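Local coordinates for sporozoite-specific SAG protein (Toxoplasma gondii, PDB 2WNK), which is a SAG2-related surface antigen of the sporozoite stage, built from two SRS domains and probably displayed on the parasite's cell surface, at residues A[26-37]-A[97-105]; A[165-175]-A[184-195]. All coordinates share one frame; numbering follows the deposited sequence.

Contact 1 of 2, residues A[26-37]-A[97-105]; sequences FNCPSTLEEIKP and FFLCQRTGA
A disulfide pins the two sheets of the first SRS beta sandwich together here: Cys28, on strand 22-28 of one sheet, is joined to Cys100, on strand 94-101 of the other. The SG-SG bond has a chi3 of -72°. With SG anti to the carbonyl carbon in both cysteines (chi1 -71° and -66°), the sulfurs meet between the sheets. Beyond the turn at residues 29-33 the chain crosses to the sheet of Cys100 and forms its edge strand 34-36, antiparallel to 97-101. Lys36 N donates to Leu99 O at 2.8 Å, in the carbonyl plane, and Leu99 N returns the bond to Lys36 O. A classic beta bulge sets two residues, Glu33 and Glu34, opposite Gln101, and their carboxylates grip the loop that follows: Thr103 OG1 gives its proton to Glu33 OE1 at 2.6 Å, and Gly104 N meets Glu34 OE1 at 3.2 Å, each from above the carboxylate plane. Between the sheets, Ile35 CD1 lies 3.6 Å from Phe98 CD1 and in the plane of the Phe26 ring, at its edge. The Phe26 and Phe98 rings are near parallel but slid apart. The chemistry thus divides into a covalent, apolar interior and an acidic outer margin whose two bonds hold Thr103 and Gly104 just beyond the strand.

Contact 2 of 2, residues A[165-175]-A[184-195]; sequences IKPANAAKVLQ and DLVSLVPHASRS
With CG of Arg194 anti to the backbone N (chi1 -168°) and the chain bent at chi2 and chi3, the guanidinium is folded against the loop 167-170, while chi1 and chi2 near -60° curl Lys172 back alongside Asp184. Ala170 CA sits over one face of the guanidinium, 3.5 Å from Arg194 CZ. At the edge of that group Pro167 O lies 3.0 Å from Arg194 NH2, and NH2 makes a weak hydrogen bond to Ala168 O. NH1 binds Ser195 O almost in the guanidinium plane, and two waters in that plane extend the network, one lying close to Pro167 O and Lys172 O and accepting from Arg194 NH2. Asn169 opens the type I turn 169-172 with an Asx turn, OD1 accepting from Ala171 N at 2.9 Å. Farther along, Leu185 N donates to Ala171 O at 2.7 Å, and Lys172 NZ forms a salt bridge with Asp184 OD1 at 3.2 Å, approaching from above the carboxylate plane. Val173 CG1 packs on Leu188 CD1 at 3.9 Å. The short, weakly bonded helix at about 185-188 lies against strand 172-174, which pairs with 182-184; Val173 also touches Tyr219 of strand 215-222, and Arg194 touches Ile203 of strand 202-207, the sheet neighbour of 193-194.

Overall arrangement
The two contacts occupy different SRS domains, contact 1 in the first and contact 2 in the second, and follow one another in series along the chain. Their centres are 48 Å apart, on opposite sides of the chain's centre, and their nearest atoms remain about 26 Å apart, so neither touches the other and they share no sheet. Contact 1 joins segments with 59 residues between them, whereas those of contact 2 are separated by only eight, which include most of strand 182-184. Each lies wholly within its own domain, where edge strands 34-36 and 164-166 hold the same place in two four-stranded sheets of matching strand order. The wide separation is consistent with an elongated antigen of two domains arranged end to end.

Contact 1 of 2, residues A[26-37]-A[97-105]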
loop_
_atom_site.group_PDB
_atom_site.type_symbol
_atom_site.label_atom_id
_atom_site.label_comp_id
_atom_site.label_asym_id
_atom_site.label_seq_id
_atom_site.Cartn_x
_atom_site.Cartn_y
_atom_site.Cartn_z
ATOM N N PHE A 26 10.526 -0.087 -12.726
ATOM C CA PHE A 26 11.063 1.010 -13.500
ATOM C C PHE A 26 12.181 0.536 -14.406
ATOM O O PHE A 26 12.700 -0.559 -14.249
ATOM C CB PHE A 26 11.543 2.146 -12.590
ATOM C CG PHE A 26 12.701 1.780 -11.704
ATOM C CD1 PHE A 26 14.005 2.014 -12.120
ATOM C CD2 PHE A 26 12.481 1.288 -10.422
ATOM C CE1 PHE A 26 15.094 1.729 -11.292
ATOM C CE2 PHE A 26 13.571 0.982 -9.580
ATOM C CZ PHE A 26 14.887 1.210 -10.030
ATOM N N ASN A 27 12.530 1.378 -15.367
ATOM C CA ASN A 27 13.501 1.019 -16.366
ATOM C C ASN A 27 14.593 2.089 -16.477
ATOM O O ASN A 27 14.307 3.290 -16.469
ATOM C CB ASN A 27 12.794 0.818 -17.709
ATOM C CG ASN A 27 13.744 0.811 -18.880
ATOM O OD1 ASN A 27 13.938 1.839 -19.546
ATOM N ND2 ASN A 27 14.347 -0.346 -19.141
ATOM N N CYS A 28 15.825 1.616 -16.561
ATOM C CA CYS A 28 16.967 2.453 -16.993
ATOM C C CYS A 28 17.184 2.163 -18.479
ATOM O O CYS A 28 17.583 1.049 -18.831
ATOM C CB CYS A 28 18.236 2.102 -16.209
ATOM S SG CYS A 28 18.200 2.640 -14.412
ATOM N N PRO A 29 16.896 3.148 -19.330
ATOM C CA PRO A 29 16.887 2.912 -20.755
ATOM C C PRO A 29 18.257 2.755 -21.259
ATOM O O PRO A 29 19.231 2.972 -20.638
ATOM C CB PRO A 29 16.252 4.166 -21.319
ATOM C CG PRO A 29 16.573 5.183 -20.461
ATOM C CD PRO A 29 16.491 4.527 -19.080
ATOM N N SER A 30 18.299 2.363 -22.503
ATOM C CA SER A 30 19.526 2.044 -23.134
ATOM C C SER A 30 20.722 2.984 -22.951
ATOM O O SER A 30 21.773 2.555 -22.714
ATOM C CB SER A 30 19.229 1.932 -24.613
ATOM O OG SER A 30 20.363 1.557 -25.191
ATOM N N THR A 31 20.540 4.255 -23.117
ATOM C CA THR A 31 21.679 5.138 -23.042
ATOM C C THR A 31 22.150 5.245 -21.581
ATOM O O THR A 31 23.295 5.366 -21.277
ATOM C CB THR A 31 21.340 6.460 -23.659
ATOM O OG1 THR A 31 22.257 7.465 -23.219
ATOM C CG2 THR A 31 19.977 6.837 -23.355
ATOM N N LEU A 32 21.206 5.117 -20.687
ATOM C CA LEU A 32 21.505 5.281 -19.260
ATOM C C LEU A 32 21.370 3.929 -18.536
ATOM O O LEU A 32 20.659 3.802 -17.503
ATOM C CB LEU A 32 20.572 6.320 -18.616
ATOM C CG LEU A 32 20.656 7.737 -19.167
ATOM C CD1 LEU A 32 19.639 8.646 -18.475
ATOM C CD2 LEU A 32 22.074 8.266 -19.015
ATOM N N GLU A 33 22.083 2.950 -19.102
ATOM C CA GLU A 33 21.960 1.500 -18.816
ATOM C C GLU A 33 21.763 1.261 -17.331
ATOM O O GLU A 33 20.999 0.374 -16.946
ATOM C CB GLU A 33 23.148 0.757 -19.454
ATOM C CG GLU A 33 23.328 -0.630 -18.984
ATOM C CD GLU A 33 24.767 -1.001 -19.054
ATOM O OE1 GLU A 33 25.548 -0.374 -18.312
ATOM O OE2 GLU A 33 25.108 -1.908 -19.865
ATOM N N GLU A 34 22.576 1.868 -16.468
ATOM C CA GLU A 34 23.493 1.156 -15.581
ATOM C C GLU A 34 22.870 1.802 -14.306
ATOM O O GLU A 34 22.823 3.045 -14.196
ATOM C CB GLU A 34 24.962 1.556 -15.610
ATOM C CG GLU A 34 25.665 1.019 -14.331
ATOM C CD GLU A 34 27.148 1.305 -14.271
ATOM O OE1 GLU A 34 27.877 0.672 -15.047
ATOM O OE2 GLU A 34 27.563 2.163 -13.468
ATOM N N ILE A 35 22.335 1.013 -13.373
ATOM C CA ILE A 35 21.768 1.608 -12.141
ATOM C C ILE A 35 22.849 1.919 -11.098
ATOM O O ILE A 35 23.890 1.226 -11.013
ATOM C CB ILE A 35 20.690 0.689 -11.477
ATOM C CG1 ILE A 35 19.853 1.466 -10.438
ATOM C CG2 ILE A 35 21.352 -0.480 -10.827
ATOM C CD1 ILE A 35 18.686 0.604 -9.824
ATOM N N LYS A 36 22.600 2.967 -10.315
ATOM C CA LYS A 36 23.430 3.324 -9.167
ATOM C C LYS A 36 22.529 3.408 -7.955
ATOM O O LYS A 36 21.449 3.973 -8.053
ATOM C CB LYS A 36 24.056 4.695 -9.374
ATOM C CG LYS A 36 24.930 5.089 -8.195
ATOM C CD LYS A 36 26.112 5.859 -8.671
ATOM C CE LYS A 36 27.295 5.670 -7.723
ATOM N NZ LYS A 36 27.147 6.646 -6.627
ATOM N N PRO A 37 22.929 2.815 -6.817
ATOM C CA PRO A 37 24.181 2.097 -6.549
ATOM C C PRO A 37 24.309 0.865 -7.429
ATOM O O PRO A 37 23.296 0.265 -7.825
ATOM C CB PRO A 37 24.015 1.618 -5.094
ATOM C CG PRO A 37 22.944 2.510 -4.507
ATOM C CD PRO A 37 22.004 2.749 -5.665
ATOM N N PHE A 97 16.248 6.259 -3.362
ATOM C CA PHE A 97 16.613 6.843 -4.657
ATOM C C PHE A 97 17.531 5.943 -5.413
ATOM O O PHE A 97 18.342 5.184 -4.823
ATOM C CB PHE A 97 17.352 8.186 -4.448
ATOM C CG PHE A 97 16.561 9.220 -3.725
ATOM C CD1 PHE A 97 15.772 10.096 -4.443
ATOM C CD2 PHE A 97 16.581 9.298 -2.333
ATOM C CE1 PHE A 97 15.042 11.075 -3.788
ATOM C CE2 PHE A 97 15.860 10.280 -1.676
ATOM C CZ PHE A 97 15.096 11.155 -2.397
ATOM N N PHE A 98 17.436 6.037 -6.758
ATOM C CA PHE A 98 18.449 5.466 -7.616
ATOM C C PHE A 98 18.829 6.450 -8.709
ATOM O O PHE A 98 18.088 7.431 -8.956
ATOM C CB PHE A 98 17.887 4.206 -8.310
ATOM C CG PHE A 98 17.383 3.178 -7.330
ATOM C CD1 PHE A 98 18.284 2.308 -6.708
ATOM C CD2 PHE A 98 16.031 3.118 -7.000
ATOM C CE1 PHE A 98 17.868 1.348 -5.797
ATOM C CE2 PHE A 98 15.589 2.171 -6.071
ATOM C CZ PHE A 98 16.514 1.290 -5.467
ATOM N N LEU A 99 19.964 6.195 -9.374
ATOM C CA LEU A 99 20.242 6.875 -10.624
ATOM C C LEU A 99 20.374 5.877 -11.760
ATOM O O LEU A 99 20.927 4.782 -11.568
ATOM C CB LEU A 99 21.577 7.621 -10.527
ATOM C CG LEU A 99 21.447 8.822 -9.580
ATOM C CD1 LEU A 99 22.820 9.374 -9.195
ATOM C CD2 LEU A 99 20.577 9.926 -10.224
ATOM N N CYS A 100 19.971 6.304 -12.957
ATOM C CA CYS A 100 20.247 5.575 -14.181
ATOM C C CYS A 100 21.347 6.390 -14.859
ATOM O O CYS A 100 21.178 7.602 -15.063
ATOM C CB CYS A 100 19.004 5.557 -15.075
ATOM S SG CYS A 100 17.569 4.604 -14.413
ATOM N N GLN A 101 22.445 5.739 -15.150
ATOM C CA GLN A 101 23.623 6.400 -15.671
ATOM C C GLN A 101 24.257 5.612 -16.784
ATOM O O GLN A 101 23.986 4.482 -16.936
ATOM C CB GLN A 101 24.650 6.611 -14.562
ATOM C CG GLN A 101 25.370 5.447 -14.075
ATOM C CD GLN A 101 26.200 5.695 -12.816
ATOM O OE1 GLN A 101 27.006 4.886 -12.423
ATOM N NE2 GLN A 101 25.966 6.781 -12.193
ATOM N N ARG A 102 25.125 6.259 -17.543
ATOM C CA ARG A 102 25.949 5.568 -18.510
ATOM C C ARG A 102 26.771 4.462 -17.902
ATOM O O ARG A 102 27.195 4.518 -16.794
ATOM C CB ARG A 102 26.889 6.574 -19.221
ATOM C CG ARG A 102 26.347 7.144 -20.486
ATOM C CD ARG A 102 26.744 8.583 -20.807
ATOM N NE ARG A 102 25.538 9.349 -20.649
ATOM C CZ ARG A 102 25.427 10.641 -20.432
ATOM N NH1 ARG A 102 24.234 11.113 -20.271
ATOM N NH2 ARG A 102 26.494 11.462 -20.431
ATOM N N THR A 103 27.026 3.436 -18.670
ATOM C CA THR A 103 27.909 2.381 -18.279
ATOM C C THR A 103 29.245 2.953 -17.901
ATOM O O THR A 103 29.779 3.721 -18.655
ATOM C CB THR A 103 28.182 1.459 -19.460
ATOM O OG1 THR A 103 26.946 1.051 -20.016
ATOM C CG2 THR A 103 28.929 0.285 -19.006
ATOM N N GLY A 104 29.803 2.568 -16.773
ATOM C CA GLY A 104 31.107 3.151 -16.483
ATOM C C GLY A 104 31.185 3.941 -15.197
ATOM O O GLY A 104 32.294 4.179 -14.716
ATOM N N ALA A 105 30.157 4.676 -14.817
ATOM C CA ALA A 105 30.093 6.065 -15.219
ATOM C C ALA A 105 30.804 6.544 -13.956
ATOM O O ALA A 105 31.075 7.734 -13.764
ATOM C CB ALA A 105 28.676 6.612 -15.273
#

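Contact 2 of 2, residues A[165-175]-A[184-195]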
loop_
_atom_site.group_PDB
_atom_site.type_symbol
_atom_site.label_atom_id
_atom_site.label_comp_id
_atom_site.label_asym_id
_atom_site.label_seq_id
_atom_site.Cartn_x
_atom_site.Cartn_y
_atom_site.Cartn_z
ATOM N N ILE A 165 -12.869 -3.756 -1.788
ATOM C CA ILE A 165 -13.891 -3.713 -0.695
ATOM C C ILE A 165 -15.267 -3.976 -1.316
ATOM O O ILE A 165 -15.651 -3.343 -2.300
ATOM C CB ILE A 165 -13.789 -2.517 0.212
ATOM C CG1 ILE A 165 -14.605 -2.810 1.471
ATOM C CG2 ILE A 165 -14.174 -1.262 -0.511
ATOM C CD1 ILE A 165 -14.129 -2.079 2.701
ATOM N N LYS A 166 -16.049 -4.862 -0.692
ATOM C CA LYS A 166 -17.468 -4.892 -0.766
ATOM C C LYS A 166 -18.227 -4.656 0.515
ATOM O O LYS A 166 -17.803 -5.162 1.542
ATOM C CB LYS A 166 -17.807 -6.340 -1.186
ATOM C CG LYS A 166 -17.112 -6.868 -2.489
ATOM C CD LYS A 166 -17.383 -5.925 -3.652
ATOM C CE LYS A 166 -16.904 -6.659 -4.897
ATOM N NZ LYS A 166 -17.406 -6.056 -6.137
ATOM N N PRO A 167 -19.338 -3.908 0.450
ATOM C CA PRO A 167 -19.782 -3.191 -0.747
ATOM C C PRO A 167 -18.832 -2.119 -1.250
ATOM O O PRO A 167 -18.151 -1.485 -0.469
ATOM C CB PRO A 167 -21.050 -2.475 -0.275
ATOM C CG PRO A 167 -21.582 -3.355 0.837
ATOM C CD PRO A 167 -20.276 -3.700 1.572
ATOM N N ALA A 168 -18.825 -1.904 -2.572
ATOM C CA ALA A 168 -17.909 -0.920 -3.139
ATOM C C ALA A 168 -18.375 0.483 -2.800
ATOM O O ALA A 168 -17.550 1.371 -2.622
ATOM C CB ALA A 168 -17.791 -1.090 -4.681
ATOM N N ASN A 169 -19.687 0.684 -2.707
ATOM C CA ASN A 169 -20.243 1.985 -2.340
ATOM C C ASN A 169 -20.123 2.144 -0.821
ATOM O O ASN A 169 -20.675 1.341 -0.093
ATOM C CB ASN A 169 -21.711 1.983 -2.697
ATOM C CG ASN A 169 -22.347 3.358 -2.645
ATOM O OD1 ASN A 169 -22.088 4.179 -1.746
ATOM N ND2 ASN A 169 -23.209 3.643 -3.644
ATOM N N ALA A 170 -19.509 3.247 -0.395
ATOM C CA ALA A 170 -19.306 3.508 1.034
ATOM C C ALA A 170 -20.568 3.745 1.848
ATOM O O ALA A 170 -20.548 3.617 3.080
ATOM C CB ALA A 170 -18.324 4.666 1.196
ATOM N N ALA A 171 -21.667 4.047 1.164
ATOM C CA ALA A 171 -23.007 4.178 1.783
ATOM C C ALA A 171 -23.636 2.827 2.112
ATOM O O ALA A 171 -24.620 2.749 2.859
ATOM C CB ALA A 171 -23.934 4.954 0.871
ATOM N N LYS A 172 -23.071 1.753 1.576
ATOM C CA LYS A 172 -23.670 0.434 1.706
ATOM C C LYS A 172 -22.807 -0.464 2.611
ATOM O O LYS A 172 -21.589 -0.293 2.739
ATOM C CB LYS A 172 -23.813 -0.204 0.315
ATOM C CG LYS A 172 -24.707 0.595 -0.643
ATOM C CD LYS A 172 -26.179 0.631 -0.228
ATOM C CE LYS A 172 -27.012 0.788 -1.475
ATOM N NZ LYS A 172 -28.488 0.871 -1.251
ATOM N N VAL A 173 -23.470 -1.420 3.252
ATOM C CA VAL A 173 -22.797 -2.335 4.163
ATOM C C VAL A 173 -23.465 -3.703 4.053
ATOM O O VAL A 173 -24.571 -3.783 3.546
ATOM C CB VAL A 173 -22.885 -1.795 5.616
ATOM C CG1 VAL A 173 -24.267 -1.889 6.219
ATOM C CG2 VAL A 173 -21.866 -2.534 6.475
ATOM N N LEU A 174 -22.862 -4.785 4.507
ATOM C CA LEU A 174 -23.517 -6.069 4.458
ATOM C C LEU A 174 -23.932 -6.451 5.887
ATOM O O LEU A 174 -23.332 -5.971 6.870
ATOM C CB LEU A 174 -22.502 -7.098 3.962
ATOM C CG LEU A 174 -22.172 -6.793 2.512
ATOM C CD1 LEU A 174 -20.827 -7.472 2.326
ATOM C CD2 LEU A 174 -23.277 -7.266 1.512
ATOM N N GLN A 175 -24.996 -7.240 6.013
ATOM C CA GLN A 175 -25.483 -7.691 7.360
ATOM C C GLN A 175 -24.555 -8.816 7.799
ATOM O O GLN A 175 -24.266 -9.714 7.008
ATOM C CB GLN A 175 -26.973 -7.971 7.359
ATOM C CG GLN A 175 -27.725 -6.664 7.252
ATOM C CD GLN A 175 -29.197 -6.842 7.165
ATOM O OE1 GLN A 175 -29.686 -7.949 7.014
ATOM N NE2 GLN A 175 -29.927 -5.738 7.219
ATOM N N ASP A 184 -28.180 -0.079 3.261
ATOM C CA ASP A 184 -27.571 1.223 3.556
ATOM C C ASP A 184 -27.000 1.244 4.966
ATOM O O ASP A 184 -27.697 0.920 5.933
ATOM C CB ASP A 184 -28.628 2.330 3.436
ATOM C CG ASP A 184 -29.095 2.528 2.015
ATOM O OD1 ASP A 184 -28.263 2.904 1.178
ATOM O OD2 ASP A 184 -30.301 2.390 1.739
ATOM N N LEU A 185 -25.726 1.628 5.083
ATOM C CA LEU A 185 -25.076 1.786 6.371
ATOM C C LEU A 185 -25.968 2.485 7.405
ATOM O O LEU A 185 -26.180 1.981 8.513
ATOM C CB LEU A 185 -23.719 2.494 6.211
ATOM C CG LEU A 185 -22.980 2.818 7.522
ATOM C CD1 LEU A 185 -22.709 1.544 8.384
ATOM C CD2 LEU A 185 -21.693 3.610 7.276
ATOM N N VAL A 186 -26.532 3.634 7.033
ATOM C CA VAL A 186 -27.224 4.455 7.991
ATOM C C VAL A 186 -28.595 3.928 8.318
ATOM O O VAL A 186 -29.210 4.394 9.278
ATOM C CB VAL A 186 -27.339 5.942 7.584
ATOM C CG1 VAL A 186 -25.951 6.621 7.528
ATOM C CG2 VAL A 186 -28.109 6.119 6.299
ATOM N N SER A 187 -29.085 2.952 7.549
ATOM C CA SER A 187 -30.241 2.213 8.027
ATOM C C SER A 187 -29.954 1.370 9.260
ATOM O O SER A 187 -30.880 1.034 10.010
ATOM C CB SER A 187 -30.869 1.314 6.939
ATOM O OG SER A 187 -30.064 0.152 6.791
ATOM N N LEU A 188 -28.720 0.907 9.448
ATOM C CA LEU A 188 -28.455 0.155 10.670
ATOM C C LEU A 188 -27.898 1.041 11.793
ATOM O O LEU A 188 -28.212 0.855 12.990
ATOM C CB LEU A 188 -27.441 -0.916 10.348
ATOM C CG LEU A 188 -27.802 -1.833 9.166
ATOM C CD1 LEU A 188 -26.701 -2.865 9.059
ATOM C CD2 LEU A 188 -29.033 -2.563 9.534
ATOM N N VAL A 189 -27.082 2.021 11.404
ATOM C CA VAL A 189 -26.476 2.927 12.376
ATOM C C VAL A 189 -26.545 4.313 11.821
ATOM O O VAL A 189 -25.695 4.746 11.064
ATOM C CB VAL A 189 -25.022 2.545 12.725
ATOM C CG1 VAL A 189 -24.493 3.425 13.882
ATOM C CG2 VAL A 189 -24.881 1.058 13.148
ATOM N N PRO A 190 -27.642 5.015 12.142
ATOM C CA PRO A 190 -27.901 6.392 11.703
ATOM C C PRO A 190 -26.676 7.246 11.981
ATOM O O PRO A 190 -26.059 7.102 13.044
ATOM C CB PRO A 190 -29.068 6.769 12.556
ATOM C CG PRO A 190 -29.873 5.459 12.565
ATOM C CD PRO A 190 -28.789 4.433 12.840
ATOM N N HIS A 191 -26.265 8.009 10.975
ATOM C CA HIS A 191 -25.210 9.043 11.098
ATOM C C HIS A 191 -23.798 8.462 11.035
ATOM O O HIS A 191 -22.801 9.196 11.075
ATOM C CB HIS A 191 -25.364 9.944 12.358
ATOM C CG HIS A 191 -26.774 10.301 12.728
ATOM N ND1 HIS A 191 -27.607 11.028 11.909
ATOM C CD2 HIS A 191 -27.487 10.043 13.854
ATOM C CE1 HIS A 191 -28.763 11.219 12.521
ATOM N NE2 HIS A 191 -28.716 10.617 13.700
ATOM N N ALA A 192 -23.693 7.143 10.939
ATOM C CA ALA A 192 -22.405 6.511 10.736
ATOM C C ALA A 192 -21.893 6.720 9.309
ATOM O O ALA A 192 -22.670 6.970 8.379
ATOM C CB ALA A 192 -22.457 5.048 11.040
ATOM N N SER A 193 -20.590 6.578 9.153
ATOM C CA SER A 193 -19.950 6.710 7.819
ATOM C C SER A 193 -18.725 5.851 7.687
ATOM O O SER A 193 -18.045 5.553 8.648
ATOM C CB SER A 193 -19.585 8.185 7.501
ATOM O OG SER A 193 -18.734 8.742 8.487
ATOM N N ARG A 194 -18.447 5.455 6.445
ATOM C CA ARG A 194 -17.270 4.681 6.122
ATOM C C ARG A 194 -16.405 5.529 5.200
ATOM O O ARG A 194 -16.938 6.170 4.281
ATOM C CB ARG A 194 -17.676 3.351 5.426
ATOM C CG ARG A 194 -16.583 2.359 5.304
ATOM C CD ARG A 194 -15.934 2.481 3.955
ATOM N NE ARG A 194 -16.628 1.723 2.951
ATOM C CZ ARG A 194 -16.292 1.749 1.661
ATOM N NH1 ARG A 194 -15.314 2.540 1.227
ATOM N NH2 ARG A 194 -16.947 1.013 0.795
ATOM N N SER A 195 -15.083 5.546 5.428
ATOM C CA SER A 195 -14.176 6.367 4.579
ATOM C C SER A 195 -13.991 5.718 3.194
ATOM O O SER A 195 -14.244 4.523 3.011
ATOM C CB SER A 195 -12.811 6.482 5.286
ATOM O OG SER A 195 -12.158 5.202 5.309
HETATM O O HOH W 1 -18.959 -0.437 1.848
HETATM O O HOH W 2 -15.156 1.741 -1.840
HETATM O O HOH W 3 -20.501 6.073 4.420
HETATM O O HOH W 4 -25.615 4.921 4.376
#